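Regulatory Subunit of Protein Kinase A (cAMP-dependent) from Euglena gracilis (Euglena gracilis, PDB 6RSX) binds cyclic AMP in two tandem cyclic nucleotide-binding domains and thereby probably controls the catalytic subunit of protein kinase A. Local coordinates at residues Y82-T88 / V131-W137. Numbering follows the deposited sequence.
Sequences YVIESGT and VSNVRLW
E85 reaches across to R135 and W137 where two antiparallel strands slip register by one residue, I84 pairing with L136 but S86 with R135. Its CB lies 3.4 Å from R135 O, and with CG anti to the backbone N (chi1 -176°) the extended chain brings CG alongside R135 NH2 and puts CD between that nitrogen and W137 NE1. There the two oxygens divide: OE1 sits over the centre of the R135 guanidinium, 3.3 Å from CZ, carboxylate and guanidinium planes 18° apart, a stacked salt bridge of charges alone, with no N-H directed at OE1. OE2 accepts the indole N-H of W137 (NE1 to OE2 3.0 Å) from above the carboxylate plane, while R34 of helix 29-39 pairs with the same oxygen. With an alanine here, the W137 indole N-H would probably lose this acceptor, and R135 and R34, whose guanidiniums lie close, their shared counter-charge. R135 NE instead points within its own plane at S86 OG, 2.8 Å away, and a water joins that hydroxyl to NH2. On the opposite sheet face, L136 CD2 meets I84 CG1 at 3.9 Å. R135 O accepts both E85 N (2.7 Å) and S86 N (3.1 Å), the signature of a classic beta bulge, here at a corner of the cyclic nucleotide-binding beta-barrel.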
ATOM      1  N   TYR A  82      10.328 -11.816   3.180  1.00 28.55           N
ATOM      2  CA  TYR A  82       9.316 -12.734   3.692  1.00 30.73           C
ATOM      3  C   TYR A  82       7.905 -12.222   3.426  1.00 29.92           C
ATOM      4  O   TYR A  82       7.654 -11.009   3.459  1.00 27.26           O
ATOM      5  CB  TYR A  82       9.448 -12.940   5.226  1.00 29.20           C
ATOM      6  CG  TYR A  82      10.772 -13.573   5.636  1.00 30.97           C
ATOM      7  CD1 TYR A  82      10.916 -14.952   5.641  1.00 33.73           C
ATOM      8  CD2 TYR A  82      11.839 -12.783   6.088  1.00 32.77           C
ATOM      9  CE1 TYR A  82      12.111 -15.559   6.039  1.00 35.94           C
ATOM     10  CE2 TYR A  82      13.041 -13.370   6.478  1.00 29.64           C
ATOM     11  CZ  TYR A  82      13.163 -14.757   6.469  1.00 34.42           C
ATOM     12  OH  TYR A  82      14.317 -15.368   6.873  1.00 36.69           O
ATOM     13  N   VAL A  83       6.988 -13.162   3.185  1.00 26.64           N
ATOM     14  CA  VAL A  83       5.536 -12.875   3.257  1.00 26.11           C
ATOM     15  C   VAL A  83       4.907 -13.824   4.268  1.00 27.61           C
ATOM     16  O   VAL A  83       5.143 -15.030   4.241  1.00 29.71           O
ATOM     17  CB  VAL A  83       4.847 -13.017   1.877  1.00 33.68           C
ATOM     18  CG1 VAL A  83       3.343 -12.585   1.942  1.00 31.74           C
ATOM     19  CG2 VAL A  83       5.568 -12.210   0.796  1.00 35.71           C
ATOM     20  N   ILE A  84       4.038 -13.294   5.139  1.00 30.19           N
ATOM     21  CA  ILE A  84       3.393 -14.128   6.139  1.00 30.78           C
ATOM     22  C   ILE A  84       2.280 -14.944   5.478  1.00 29.92           C
ATOM     23  O   ILE A  84       1.416 -14.391   4.785  1.00 31.56           O
ATOM     24  CB  ILE A  84       2.813 -13.259   7.269  1.00 30.84           C
ATOM     25  CG1 ILE A  84       3.959 -12.537   8.023  1.00 30.53           C
ATOM     26  CG2 ILE A  84       2.028 -14.163   8.214  1.00 30.24           C
ATOM     27  CD1 ILE A  84       3.465 -11.558   9.143  1.00 31.88           C
ATOM     28  N   GLU A  85       2.273 -16.250   5.731  1.00 29.01           N
ATOM     29  CA  GLU A  85       1.169 -17.110   5.333  1.00 31.40           C
ATOM     30  C   GLU A  85       0.176 -17.291   6.485  1.00 31.70           C
ATOM     31  O   GLU A  85      -1.035 -17.111   6.291  1.00 34.77           O
ATOM     32  CB  GLU A  85       1.699 -18.475   4.874  1.00 33.81           C
ATOM     33  CG  GLU A  85       0.557 -19.387   4.355  1.00 36.73           C
ATOM     34  CD  GLU A  85       1.145 -20.699   3.796  1.00 42.71           C
ATOM     35  OE1 GLU A  85       2.050 -21.277   4.446  1.00 42.18           O
ATOM     36  OE2 GLU A  85       0.760 -21.085   2.672  1.00 37.84           O
ATOM     37  N   SER A  86       0.677 -17.595   7.691  1.00 32.28           N
ATOM     38  CA  SER A  86      -0.153 -17.802   8.889  1.00 33.13           C
ATOM     39  C   SER A  86       0.498 -17.121  10.077  1.00 32.70           C
ATOM     40  O   SER A  86       1.730 -17.032  10.163  1.00 29.68           O
ATOM     41  CB  SER A  86      -0.255 -19.274   9.299  1.00 37.53           C
ATOM     42  OG  SER A  86      -0.403 -20.139   8.215  1.00 43.57           O
ATOM     43  N   GLY A  87      -0.334 -16.680  11.031  1.00 32.19           N
ATOM     44  CA  GLY A  87       0.176 -16.146  12.270  1.00 29.59           C
ATOM     45  C   GLY A  87       0.341 -14.648  12.190  1.00 27.82           C
ATOM     46  O   GLY A  87       0.114 -14.016  11.164  1.00 30.15           O
ATOM     47  N   THR A  88       0.773 -14.058  13.300  1.00 28.84           N
ATOM     48  CA  THR A  88       1.071 -12.635  13.328  1.00 30.09           C
ATOM     49  C   THR A  88       2.487 -12.445  13.890  1.00 29.77           C
ATOM     50  O   THR A  88       3.003 -13.292  14.619  1.00 31.60           O
ATOM     51  CB  THR A  88       0.084 -11.837  14.144  1.00 32.97           C
ATOM     52  OG1 THR A  88       0.189 -12.223  15.532  1.00 33.05           O
ATOM     53  CG2 THR A  88      -1.388 -12.057  13.559  1.00 30.42           C
ATOM     54  N   VAL A 131       4.417 -13.850  17.068  1.00 30.25           N
ATOM     55  CA  VAL A 131       3.536 -13.751  18.234  1.00 33.77           C
ATOM     56  C   VAL A 131       2.906 -15.117  18.456  1.00 34.74           C
ATOM     57  O   VAL A 131       3.027 -15.703  19.532  1.00 38.33           O
ATOM     58  CB  VAL A 131       2.478 -12.668  18.032  1.00 33.83           C
ATOM     59  CG1 VAL A 131       1.449 -12.673  19.207  1.00 33.78           C
ATOM     60  CG2 VAL A 131       3.119 -11.314  17.925  1.00 32.74           C
ATOM     61  N   SER A 132       2.203 -15.610  17.449  1.00 34.33           N
ATOM     62  CA  SER A 132       1.737 -16.983  17.361  1.00 35.43           C
ATOM     63  C   SER A 132       2.827 -17.830  16.711  1.00 35.93           C
ATOM     64  O   SER A 132       3.879 -17.327  16.323  1.00 36.80           O
ATOM     65  CB  SER A 132       0.463 -17.037  16.529  1.00 37.42           C
ATOM     66  OG  SER A 132       0.755 -16.575  15.203  1.00 36.40           O
ATOM     67  N   ASN A 133       2.571 -19.122  16.547  1.00 34.46           N
ATOM     68  CA  ASN A 133       3.327 -19.867  15.544  1.00 35.19           C
ATOM     69  C   ASN A 133       3.062 -19.231  14.190  1.00 35.22           C
ATOM     70  O   ASN A 133       1.940 -18.795  13.906  1.00 32.97           O
ATOM     71  CB  ASN A 133       2.904 -21.323  15.509  1.00 36.96           C
ATOM     72  CG  ASN A 133       3.221 -22.043  16.794  1.00 39.04           C
ATOM     73  OD1 ASN A 133       4.104 -21.635  17.567  1.00 39.92           O
ATOM     74  ND2 ASN A 133       2.496 -23.131  17.038  1.00 49.67           N
ATOM     75  N   VAL A 134       4.090 -19.170  13.354  1.00 31.53           N
ATOM     76  CA  VAL A 134       3.986 -18.448  12.091  1.00 30.89           C
ATOM     77  C   VAL A 134       4.463 -19.350  10.952  1.00 34.09           C
ATOM     78  O   VAL A 134       5.417 -20.145  11.099  1.00 33.55           O
ATOM     79  CB  VAL A 134       4.790 -17.119  12.140  1.00 33.44           C
ATOM     80  CG1 VAL A 134       4.996 -16.549  10.741  1.00 34.74           C
ATOM     81  CG2 VAL A 134       4.146 -16.064  13.070  1.00 32.12           C
ATOM     82  N   ARG A 135       3.787 -19.244   9.822  1.00 30.16           N
ATOM     83  CA  ARG A 135       4.230 -19.837   8.568  1.00 31.86           C
ATOM     84  C   ARG A 135       4.537 -18.701   7.599  1.00 32.42           C
ATOM     85  O   ARG A 135       3.765 -17.751   7.484  1.00 32.34           O
ATOM     86  CB  ARG A 135       3.165 -20.758   7.955  1.00 39.91           C
ATOM     87  CG  ARG A 135       2.892 -22.070   8.685  1.00 40.24           C
ATOM     88  CD  ARG A 135       2.023 -23.067   7.832  1.00 39.93           C
ATOM     89  NE  ARG A 135       0.765 -22.487   7.307  1.00 44.67           N
ATOM     90  CZ  ARG A 135       0.024 -23.071   6.370  0.51 36.10           C
ATOM     91  NH1 ARG A 135       0.400 -24.249   5.854  0.78 37.31           N
ATOM     92  NH2 ARG A 135      -1.085 -22.472   5.939  0.88 38.70           N
ATOM     93  N   LEU A 136       5.676 -18.815   6.876  1.00 30.75           N
ATOM     94  CA  LEU A 136       6.094 -17.749   5.972  1.00 28.81           C
ATOM     95  C   LEU A 136       6.470 -18.363   4.626  1.00 30.94           C
ATOM     96  O   LEU A 136       6.870 -19.530   4.564  1.00 31.82           O
ATOM     97  CB  LEU A 136       7.371 -17.026   6.493  1.00 32.48           C
ATOM     98  CG  LEU A 136       7.434 -16.560   7.956  1.00 34.53           C
ATOM     99  CD1 LEU A 136       8.842 -16.372   8.477  1.00 37.60           C
ATOM    100  CD2 LEU A 136       6.754 -15.232   8.024  1.00 34.53           C
ATOM    101  N   TRP A 137       6.372 -17.564   3.570  1.00 31.44           N
ATOM    102  CA  TRP A 137       7.040 -17.856   2.294  1.00 30.43           C
ATOM    103  C   TRP A 137       8.179 -16.864   2.117  1.00 27.57           C
ATOM    104  O   TRP A 137       8.036 -15.687   2.412  1.00 31.43           O
ATOM    105  CB  TRP A 137       6.034 -17.751   1.140  1.00 34.00           C
ATOM    106  CG  TRP A 137       5.110 -18.946   1.067  1.00 34.32           C
ATOM    107  CD1 TRP A 137       3.779 -19.031   1.487  1.00 36.40           C
ATOM    108  CD2 TRP A 137       5.437 -20.209   0.532  1.00 33.55           C
ATOM    109  NE1 TRP A 137       3.298 -20.300   1.237  1.00 34.68           N
ATOM    110  CE2 TRP A 137       4.292 -21.036   0.642  1.00 37.27           C
ATOM    111  CE3 TRP A 137       6.593 -20.727  -0.063  1.00 33.60           C
ATOM    112  CZ2 TRP A 137       4.286 -22.357   0.190  1.00 36.04           C
ATOM    113  CZ3 TRP A 137       6.588 -22.033  -0.501  1.00 41.34           C
ATOM    114  CH2 TRP A 137       5.452 -22.837  -0.385  1.00 36.78           C
TER
HETATM  115  O   HOH W   1      -3.073 -20.497   7.329  1.00 40.66           O